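Long-range contacts in endoglucanase family 5 (Clostridium acetobutylicum ATCC 824, PDB 6PZ7), which probably hydrolyses internal beta-1,4-glucosidic bonds of cellulose and related plant polysaccharides as a broad-specificity endoglucanase of glycoside hydrolase family 5: residues F132-D136 against G182-R188; S227-P232 against G271-N277; W301-G305 against Y314-R319. All coordinates share one frame. Residues are numbered along the deposited sequence.

Overall arrangement
The single chain folds as a TIM barrel, eight parallel strands ringed by helices. Interaction 1 joins two helix-to-strand loops at the N-terminal end of the barrel, whereas interactions 2 and 3 lie at or beyond the C-terminal ends of the strands; the centres of interactions 1 and 2 are about 39 Å apart, on opposite sides of the chain's centre. Interactions 1 and 2 are partly buried and rely on backbone carbonyls gathered by a basic side chain, R188 and K275 respectively. Interaction 3 is buried, and combines a carboxylate accepting backbone amides with aromatic packing. Interactions 2 and 3 touch: M230 and I273 pack on Y314, with M230 CG 3.4 Å from Y314 OH.

Interaction 1 of 3, residues F132-D136 against G182-R188; sequences FKDYD and GSNNSSR
This is a polar loop-to-loop contact at the N-terminal end of the TIM barrel, where the link between helix 111-132 and strand 139-142 meets the link between helix 161-180 and strand 190-193. Residues F132-Y135 form a type I beta turn. Opposite it, G182 leaves the preceding helix with positive phi (73°), S183 also has positive phi, and residues 184-186 make a 3-10 turn. The backbones come closest at K133-N185 (CA-CA 5.4 Å) and D134-N184 (CA-CA 5.5 Å).

The turn presents its carbonyls to donors from 182-188. N184 N makes a weak hydrogen bond to K133 O (3.1 Å), and the N184 side chain, with chi1 m, sends ND2 to Y135 O at 3.1 Å and, weakly, to D134 O at 3.3 Å. S183 OG donates to D134 OD1 at 2.7 Å on the exposed side of the contact. The aliphatic part of K133, with chi1 p, passes alongside S183 (CE-CB 3.7 Å) before NZ bonds to T181 O.

R188 forms the buried heart of the contact. Its chi1 and chi2 t, then chi3 m (-49°) and chi4 -66°, turn the guanidinium edge to the carbonyls of K133, Y135 and D136; it also makes a cation-pi contact with F141 of the neighbouring strand. R188 NH1 bonds weakly to D136 O at 2.9 Å and also bonds L139 O. N185 OD1 accepts from R188 NE at 2.8 Å and R188 NH2 at 3.0 Å, while Y135 O receives both R188 NH2 at 2.9 Å and R188 NH1 at 3.2 Å.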
loop_
_atom_site.group_PDB
_atom_site.type_symbol
_atom_site.label_atom_id
_atom_site.label_comp_id
_atom_site.label_asym_id
_atom_site.label_seq_id
_atom_site.Cartn_x
_atom_site.Cartn_y
_atom_site.Cartn_z
ATOM N N PHE A 132 8.324 -14.816 -7.885
ATOM C CA PHE A 132 7.137 -14.284 -8.545
ATOM C C PHE A 132 7.388 -13.797 -9.971
ATOM O O PHE A 132 6.520 -13.152 -10.566
ATOM C CB PHE A 132 6.534 -13.180 -7.655
ATOM C CG PHE A 132 5.899 -13.719 -6.394
ATOM C CD1 PHE A 132 4.597 -14.199 -6.441
ATOM C CD2 PHE A 132 6.602 -13.805 -5.221
ATOM C CE1 PHE A 132 4.021 -14.768 -5.316
ATOM C CE2 PHE A 132 6.020 -14.337 -4.086
ATOM C CZ PHE A 132 4.725 -14.852 -4.153
ATOM N N LYS A 133 8.497 -14.202 -10.577
ATOM C CA LYS A 133 8.954 -13.586 -11.821
ATOM C C LYS A 133 8.052 -13.885 -13.013
ATOM O O LYS A 133 8.041 -13.100 -13.981
ATOM C CB LYS A 133 10.389 -14.034 -12.145
ATOM C CG LYS A 133 10.530 -15.491 -12.536
ATOM C CD LYS A 133 11.989 -15.967 -12.480
ATOM C CE LYS A 133 12.863 -15.177 -13.429
ATOM N NZ LYS A 133 14.305 -15.552 -13.285
ATOM N N ASP A 134 7.329 -15.004 -12.996
ATOM C CA ASP A 134 6.576 -15.421 -14.172
ATOM C C ASP A 134 5.140 -14.908 -14.217
ATOM O O ASP A 134 4.437 -15.131 -15.206
ATOM C CB ASP A 134 6.574 -16.936 -14.320
ATOM C CG ASP A 134 7.924 -17.512 -14.715
ATOM O OD1 ASP A 134 8.778 -16.804 -15.277
ATOM O OD2 ASP A 134 8.081 -18.722 -14.496
ATOM N N TYR A 135 4.666 -14.224 -13.191
ATOM C CA TYR A 135 3.323 -13.640 -13.223
ATOM C C TYR A 135 3.255 -12.554 -14.301
ATOM O O TYR A 135 4.251 -11.869 -14.587
ATOM C CB TYR A 135 2.960 -13.056 -11.843
ATOM C CG TYR A 135 2.592 -14.128 -10.853
ATOM C CD1 TYR A 135 3.562 -14.798 -10.121
ATOM C CD2 TYR A 135 1.253 -14.500 -10.643
ATOM C CE1 TYR A 135 3.211 -15.832 -9.256
ATOM C CE2 TYR A 135 0.919 -15.506 -9.760
ATOM C CZ TYR A 135 1.913 -16.150 -9.078
ATOM O OH TYR A 135 1.641 -17.170 -8.193
ATOM N N ASP A 136 2.053 -12.313 -14.810
ATOM C CA ASP A 136 1.834 -11.239 -15.789
ATOM C C ASP A 136 1.700 -9.892 -15.076
ATOM O O ASP A 136 1.926 -9.768 -13.873
ATOM C CB ASP A 136 0.698 -11.576 -16.756
ATOM C CG ASP A 136 -0.665 -11.529 -16.155
ATOM O OD1 ASP A 136 -0.924 -10.900 -15.140
ATOM O OD2 ASP A 136 -1.553 -12.218 -16.767
ATOM N N GLY A 182 14.807 -10.809 -14.448
ATOM C CA GLY A 182 14.336 -11.206 -15.785
ATOM C C GLY A 182 12.910 -11.768 -15.814
ATOM O O GLY A 182 12.070 -11.525 -14.929
ATOM N N SER A 183 12.642 -12.545 -16.874
ATOM C CA SER A 183 11.294 -12.983 -17.209
ATOM C C SER A 183 10.376 -11.752 -17.199
ATOM O O SER A 183 10.782 -10.668 -17.636
ATOM C CB SER A 183 10.806 -14.089 -16.263
ATOM O OG SER A 183 9.517 -14.603 -16.673
ATOM N N ASN A 184 9.169 -11.873 -16.645
ATOM C CA ASN A 184 8.239 -10.754 -16.663
ATOM C C ASN A 184 8.638 -9.652 -15.704
ATOM O O ASN A 184 8.043 -8.567 -15.752
ATOM C CB ASN A 184 6.818 -11.245 -16.409
ATOM C CG ASN A 184 6.245 -11.983 -17.593
ATOM O OD1 ASN A 184 6.712 -11.824 -18.738
ATOM N ND2 ASN A 184 5.240 -12.779 -17.349
ATOM N N ASN A 185 9.638 -9.871 -14.846
ATOM C CA ASN A 185 10.125 -8.791 -13.998
ATOM C C ASN A 185 10.824 -7.705 -14.787
ATOM O O ASN A 185 10.982 -6.602 -14.264
ATOM C CB ASN A 185 11.001 -9.321 -12.869
ATOM C CG ASN A 185 10.219 -10.109 -11.853
ATOM O OD1 ASN A 185 8.989 -10.030 -11.758
ATOM N ND2 ASN A 185 10.925 -10.870 -11.047
ATOM N N SER A 186 11.232 -7.965 -16.030
ATOM C CA SER A 186 11.831 -6.921 -16.861
ATOM C C SER A 186 10.835 -5.817 -17.174
ATOM O O SER A 186 11.237 -4.662 -17.387
ATOM C CB SER A 186 12.394 -7.524 -18.155
ATOM O OG SER A 186 13.462 -8.406 -17.861
ATOM N N SER A 187 9.540 -6.142 -17.180
ATOM C CA SER A 187 8.507 -5.186 -17.559
ATOM C C SER A 187 7.400 -5.043 -16.523
ATOM O O SER A 187 6.374 -4.412 -16.817
ATOM C CB SER A 187 7.907 -5.560 -18.914
ATOM O OG SER A 187 7.433 -6.885 -18.866
ATOM N N ARG A 188 7.555 -5.642 -15.348
ATOM C CA ARG A 188 6.538 -5.532 -14.298
ATOM C C ARG A 188 6.426 -4.079 -13.834
ATOM O O ARG A 188 7.420 -3.358 -13.740
ATOM C CB ARG A 188 6.914 -6.436 -13.119
ATOM C CG ARG A 188 5.825 -6.549 -12.084
ATOM C CD ARG A 188 6.069 -7.609 -11.001
ATOM N NE ARG A 188 6.464 -8.880 -11.582
ATOM C CZ ARG A 188 5.721 -9.662 -12.333
ATOM N NH1 ARG A 188 4.438 -9.407 -12.537
ATOM N NH2 ARG A 188 6.275 -10.714 -12.943
#

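Interaction 2 of 3, residues S227-P232 against G271-N277; sequences SFAMDP and GSINKNN
Two strand-to-helix loops meet here on the C-terminal face of the TIM barrel, the face that carries the active-site cleft in GH5 enzymes. The short helix ending at A229, after the sixth strand, leads into 230-232; G271-N277 follows the seventh strand, whose end bears the nucleophile position in this family. The backbones are closest at A229 and S272 (CA-CA 4.0 Å). A229 O accepts I273 N at 2.9 Å and a CA-H...O contact from S272 CA at 3.3 Å.

K275 crosses to the other loop with chi1 m and the rest of its chain t. Its NZ donates to F228 O and D231 O, both at 2.8 Å, and to T235 O further on, so the ammonium collects carbonyls from the last turn of the helix and the loop that follows. Water 1 fills the gap beside it, donating to F228 O (3.0 Å) and I273 O (2.8 Å) and accepting from N277 ND2 (3.0 Å). N277 OD1 accepts K275 N at 2.9 Å, and N274 OD1 accepts N276 N at 2.8 Å in an Asx turn.

Apolar contacts border this network: I273 CD1 lies 4.2 Å from P232 CB, and F228, with chi1 t, places CE1 4.0 Å from S272 CB. The F228 ring continues onto S280, R281 and L284 of helix 278-294, while I273 and M230 rest on Y314 in the loop after the eighth strand.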
loop_
_atom_site.group_PDB
_atom_site.type_symbol
_atom_site.label_atom_id
_atom_site.label_comp_id
_atom_site.label_asym_id
_atom_site.label_seq_id
_atom_site.Cartn_x
_atom_site.Cartn_y
_atom_site.Cartn_z
ATOM N N SER A 227 -8.229 14.066 11.567
ATOM C CA SER A 227 -9.011 14.086 12.793
ATOM C C SER A 227 -10.251 13.206 12.690
ATOM O O SER A 227 -10.604 12.507 13.647
ATOM C CB SER A 227 -9.384 15.532 13.152
ATOM O OG SER A 227 -8.220 16.272 13.525
ATOM N N PHE A 228 -10.930 13.247 11.557
ATOM C CA PHE A 228 -12.092 12.388 11.332
ATOM C C PHE A 228 -11.675 10.932 11.120
ATOM O O PHE A 228 -12.269 9.993 11.675
ATOM C CB PHE A 228 -12.843 12.874 10.095
ATOM C CG PHE A 228 -13.975 11.966 9.680
ATOM C CD1 PHE A 228 -13.788 10.983 8.701
ATOM C CD2 PHE A 228 -15.226 12.089 10.287
ATOM C CE1 PHE A 228 -14.813 10.162 8.339
ATOM C CE2 PHE A 228 -16.253 11.256 9.919
ATOM C CZ PHE A 228 -16.048 10.279 8.952
ATOM N N ALA A 229 -10.683 10.702 10.265
ATOM C CA ALA A 229 -10.443 9.375 9.717
ATOM C C ALA A 229 -9.639 8.508 10.669
ATOM O O ALA A 229 -9.896 7.291 10.771
ATOM C CB ALA A 229 -9.712 9.515 8.385
ATOM N N MET A 230 -8.604 9.060 11.313
ATOM C CA MET A 230 -7.687 8.287 12.143
ATOM C C MET A 230 -7.837 8.509 13.634
ATOM O O MET A 230 -7.637 7.578 14.404
ATOM C CB MET A 230 -6.216 8.580 11.799
ATOM C CG MET A 230 -5.771 8.317 10.394
ATOM S SD MET A 230 -3.965 8.267 10.226
ATOM C CE MET A 230 -3.635 6.551 10.427
ATOM N N ASP A 231 -8.115 9.732 14.052
ATOM C CA ASP A 231 -8.011 10.091 15.466
ATOM C C ASP A 231 -9.246 9.650 16.234
ATOM O O ASP A 231 -10.341 10.166 15.973
ATOM C CB ASP A 231 -7.821 11.609 15.595
ATOM C CG ASP A 231 -7.503 12.054 17.008
ATOM O OD1 ASP A 231 -7.530 11.222 17.931
ATOM O OD2 ASP A 231 -7.241 13.270 17.166
ATOM N N PRO A 232 -9.122 8.715 17.181
ATOM C CA PRO A 232 -10.309 8.305 17.925
ATOM C C PRO A 232 -10.916 9.430 18.730
ATOM O O PRO A 232 -12.096 9.341 19.078
ATOM C CB PRO A 232 -9.812 7.171 18.836
ATOM C CG PRO A 232 -8.380 7.432 18.990
ATOM C CD PRO A 232 -7.913 8.028 17.672
ATOM N N GLY A 271 -8.677 5.404 4.414
ATOM C CA GLY A 271 -9.777 4.818 5.159
ATOM C C GLY A 271 -10.157 5.687 6.329
ATOM O O GLY A 271 -9.586 6.758 6.552
ATOM N N SER A 272 -11.141 5.199 7.083
ATOM C CA SER A 272 -11.588 5.845 8.321
ATOM C C SER A 272 -11.956 4.782 9.327
ATOM O O SER A 272 -12.365 3.674 8.954
ATOM C CB SER A 272 -12.794 6.760 8.040
ATOM O OG SER A 272 -13.905 5.996 7.531
ATOM N N ILE A 273 -11.844 5.134 10.618
ATOM C CA ILE A 273 -12.233 4.225 11.683
ATOM C C ILE A 273 -13.731 4.331 11.967
ATOM O O ILE A 273 -14.403 5.326 11.668
ATOM C CB ILE A 273 -11.391 4.454 12.961
ATOM C CG1 ILE A 273 -11.602 5.851 13.554
ATOM C CG2 ILE A 273 -9.923 4.174 12.625
ATOM C CD1 ILE A 273 -10.956 6.050 14.933
ATOM N N ASN A 274 -14.257 3.279 12.571
ATOM C CA ASN A 274 -15.652 3.220 12.983
ATOM C C ASN A 274 -15.912 4.071 14.223
ATOM O O ASN A 274 -15.532 3.699 15.332
ATOM C CB ASN A 274 -16.020 1.758 13.228
ATOM C CG ASN A 274 -17.460 1.596 13.675
ATOM O OD1 ASN A 274 -18.291 2.517 13.543
ATOM N ND2 ASN A 274 -17.785 0.421 14.194
ATOM N N LYS A 275 -16.628 5.169 14.049
ATOM C CA LYS A 275 -17.127 6.003 15.134
ATOM C C LYS A 275 -18.652 5.987 15.142
ATOM O O LYS A 275 -19.306 7.007 15.395
ATOM C CB LYS A 275 -16.609 7.431 15.028
ATOM C CG LYS A 275 -15.088 7.589 15.102
ATOM C CD LYS A 275 -14.664 9.036 14.800
ATOM C CE LYS A 275 -13.171 9.220 15.032
ATOM N NZ LYS A 275 -12.671 10.495 14.422
ATOM N N ASN A 276 -19.260 4.847 14.841
ATOM C CA ASN A 276 -20.716 4.727 14.752
ATOM C C ASN A 276 -21.294 5.778 13.815
ATOM O O ASN A 276 -22.296 6.450 14.124
ATOM C CB ASN A 276 -21.387 4.840 16.133
ATOM C CG ASN A 276 -21.353 3.571 16.914
ATOM O OD1 ASN A 276 -21.583 2.496 16.376
ATOM N ND2 ASN A 276 -21.068 3.683 18.209
ATOM N N ASN A 277 -20.667 5.923 12.655
ATOM C CA ASN A 277 -20.849 7.101 11.811
ATOM C C ASN A 277 -20.763 6.712 10.342
ATOM O O ASN A 277 -20.120 7.392 9.537
ATOM C CB ASN A 277 -19.835 8.198 12.160
ATOM C CG ASN A 277 -18.402 7.754 11.924
ATOM O OD1 ASN A 277 -18.073 6.569 11.968
ATOM N ND2 ASN A 277 -17.520 8.723 11.732
HETATM O O HOH W 1 -14.614 8.114 11.360
#

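Interaction 3 of 3, residues W301-G305 against Y314-R319; sequences WWDNG and YGILDR
D303 OD2 accepts two successive backbone amides, I316 N at 2.9 Å and L317 N at 3.2 Å, and ties 314-319 to the eighth barrel strand at its C-terminal side, on the TIM-barrel face that carries the active-site cleft in GH5 enzymes; W20 NE1 is a further donor to OD2. D303 OD1 closes an Asx turn with G305 N (2.9 Å) and accepts from water 2 (2.6 Å), which also joins L317 O (2.7 Å) and R319 NE (2.8 Å). The salt bridge from D303 OD1 to R319 NH2 is long, 3.8 Å; R319 also bonds T25 and G23. W301 NE1 donates to Y314 O at 3.1 Å, and Y314 N weakly to N304 OD1 at 3.3 Å, while N304 ND2 holds D312 O.

The end-to-end directions of 301-305 and 314-319 differ by 59°; D303 and G315 are nearest (CA-CA 4.4 Å). I316, chi1 p, sets CD1 3.9 Å from the W301 five-membered-ring centroid (CH-pi). W302 points its edge at the Y314 face: offset edge-to-face, W302 five-membered ring and Y314 ring centroids 5.4 Å apart, planes at 78°.

W301 and I316 meet helix 327-334; L317 packs on helix 42-51, and W302 reaches N21 of strand 19-22, which closes the barrel.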
loop_
_atom_site.group_PDB
_atom_site.type_symbol
_atom_site.label_atom_id
_atom_site.label_comp_id
_atom_site.label_asym_id
_atom_site.label_seq_id
_atom_site.Cartn_x
_atom_site.Cartn_y
_atom_site.Cartn_z
ATOM N N TRP A 301 -8.473 0.861 -0.037
ATOM C CA TRP A 301 -8.954 0.960 1.342
ATOM C C TRP A 301 -8.150 0.082 2.284
ATOM O O TRP A 301 -7.881 -1.079 1.964
ATOM C CB TRP A 301 -10.433 0.516 1.386
ATOM C CG TRP A 301 -11.044 0.648 2.764
ATOM C CD1 TRP A 301 -11.013 -0.268 3.752
ATOM C CD2 TRP A 301 -11.745 1.777 3.287
ATOM N NE1 TRP A 301 -11.630 0.213 4.875
ATOM C CE2 TRP A 301 -12.105 1.463 4.602
ATOM C CE3 TRP A 301 -12.138 3.022 2.762
ATOM C CZ2 TRP A 301 -12.833 2.336 5.391
ATOM C CZ3 TRP A 301 -12.875 3.869 3.545
ATOM C CH2 TRP A 301 -13.198 3.527 4.846
ATOM N N TRP A 302 -7.763 0.612 3.436
ATOM C CA TRP A 302 -7.100 -0.175 4.477
ATOM C C TRP A 302 -8.127 -0.913 5.342
ATOM O O TRP A 302 -8.891 -0.300 6.070
ATOM C CB TRP A 302 -6.236 0.719 5.370
ATOM C CG TRP A 302 -5.513 -0.072 6.436
ATOM C CD1 TRP A 302 -5.827 -0.120 7.769
ATOM C CD2 TRP A 302 -4.437 -0.983 6.234
ATOM N NE1 TRP A 302 -4.997 -1.006 8.404
ATOM C CE2 TRP A 302 -4.134 -1.552 7.491
ATOM C CE3 TRP A 302 -3.702 -1.387 5.121
ATOM C CZ2 TRP A 302 -3.098 -2.483 7.665
ATOM C CZ3 TRP A 302 -2.667 -2.312 5.296
ATOM C CH2 TRP A 302 -2.381 -2.836 6.566
ATOM N N ASP A 303 -8.117 -2.238 5.277
ATOM C CA ASP A 303 -9.011 -3.109 6.033
ATOM C C ASP A 303 -8.133 -4.002 6.902
ATOM O O ASP A 303 -7.424 -4.880 6.402
ATOM C CB ASP A 303 -9.936 -3.922 5.119
ATOM C CG ASP A 303 -10.955 -4.702 5.888
ATOM O OD1 ASP A 303 -10.575 -5.285 6.921
ATOM O OD2 ASP A 303 -12.129 -4.727 5.469
ATOM N N ASN A 304 -8.189 -3.829 8.212
ATOM C CA ASN A 304 -7.407 -4.635 9.157
ATOM C C ASN A 304 -8.228 -5.686 9.878
ATOM O O ASN A 304 -7.732 -6.321 10.810
ATOM C CB ASN A 304 -6.618 -3.749 10.115
ATOM C CG ASN A 304 -7.500 -2.875 10.984
ATOM O OD1 ASN A 304 -8.735 -2.904 10.900
ATOM N ND2 ASN A 304 -6.852 -2.068 11.793
ATOM N N GLY A 305 -9.482 -5.878 9.493
ATOM C CA GLY A 305 -10.299 -6.906 10.118
ATOM C C GLY A 305 -10.919 -6.498 11.433
ATOM O O GLY A 305 -11.489 -7.362 12.132
ATOM N N TYR A 314 -10.631 -0.173 11.235
ATOM C CA TYR A 314 -10.769 0.142 9.819
ATOM C C TYR A 314 -11.478 -0.945 9.014
ATOM O O TYR A 314 -11.737 -0.745 7.802
ATOM C CB TYR A 314 -9.361 0.366 9.192
ATOM C CG TYR A 314 -8.656 1.606 9.660
ATOM C CD1 TYR A 314 -8.943 2.823 9.087
ATOM C CD2 TYR A 314 -7.667 1.550 10.631
ATOM C CE1 TYR A 314 -8.296 3.970 9.490
ATOM C CE2 TYR A 314 -6.979 2.696 11.020
ATOM C CZ TYR A 314 -7.330 3.893 10.448
ATOM O OH TYR A 314 -6.695 5.089 10.807
ATOM N N GLY A 315 -11.780 -2.087 9.615
ATOM C CA GLY A 315 -12.345 -3.195 8.864
ATOM C C GLY A 315 -13.742 -2.909 8.368
ATOM O O GLY A 315 -14.578 -2.380 9.095
ATOM N N ILE A 316 -14.029 -3.355 7.154
ATOM C CA ILE A 316 -15.357 -3.231 6.574
ATOM C C ILE A 316 -15.947 -4.574 6.160
ATOM O O ILE A 316 -17.178 -4.663 6.007
ATOM C CB ILE A 316 -15.403 -2.183 5.421
ATOM C CG1 ILE A 316 -14.457 -2.553 4.296
ATOM C CG2 ILE A 316 -15.059 -0.792 5.991
ATOM C CD1 ILE A 316 -14.485 -1.594 3.080
ATOM N N LEU A 317 -15.120 -5.609 5.987
ATOM C CA LEU A 317 -15.556 -6.984 5.763
ATOM C C LEU A 317 -15.399 -7.766 7.066
ATOM O O LEU A 317 -14.329 -7.693 7.702
ATOM C CB LEU A 317 -14.694 -7.632 4.682
ATOM C CG LEU A 317 -14.976 -9.105 4.372
ATOM C CD1 LEU A 317 -16.359 -9.304 3.822
ATOM C CD2 LEU A 317 -13.948 -9.654 3.413
ATOM N N ASP A 318 -16.418 -8.510 7.474
ATOM C CA ASP A 318 -16.265 -9.502 8.531
ATOM C C ASP A 318 -15.823 -10.773 7.817
ATOM O O ASP A 318 -16.618 -11.424 7.120
ATOM C CB ASP A 318 -17.572 -9.699 9.303
ATOM C CG ASP A 318 -17.456 -10.751 10.400
ATOM O OD1 ASP A 318 -16.611 -11.669 10.329
ATOM O OD2 ASP A 318 -18.316 -10.726 11.332
ATOM N N ARG A 319 -14.535 -11.109 7.965
ATOM C CA ARG A 319 -13.968 -12.227 7.226
ATOM C C ARG A 319 -14.466 -13.561 7.751
ATOM O O ARG A 319 -14.472 -14.549 7.005
ATOM C CB ARG A 319 -12.461 -12.206 7.342
ATOM C CG ARG A 319 -11.838 -10.957 6.766
ATOM C CD ARG A 319 -10.342 -10.968 6.889
ATOM N NE ARG A 319 -9.776 -9.642 6.710
ATOM C CZ ARG A 319 -8.489 -9.369 6.843
ATOM N NH1 ARG A 319 -7.619 -10.347 7.045
ATOM N NH2 ARG A 319 -8.083 -8.112 6.785
HETATM O O HOH W 2 -11.692 -7.668 7.032
#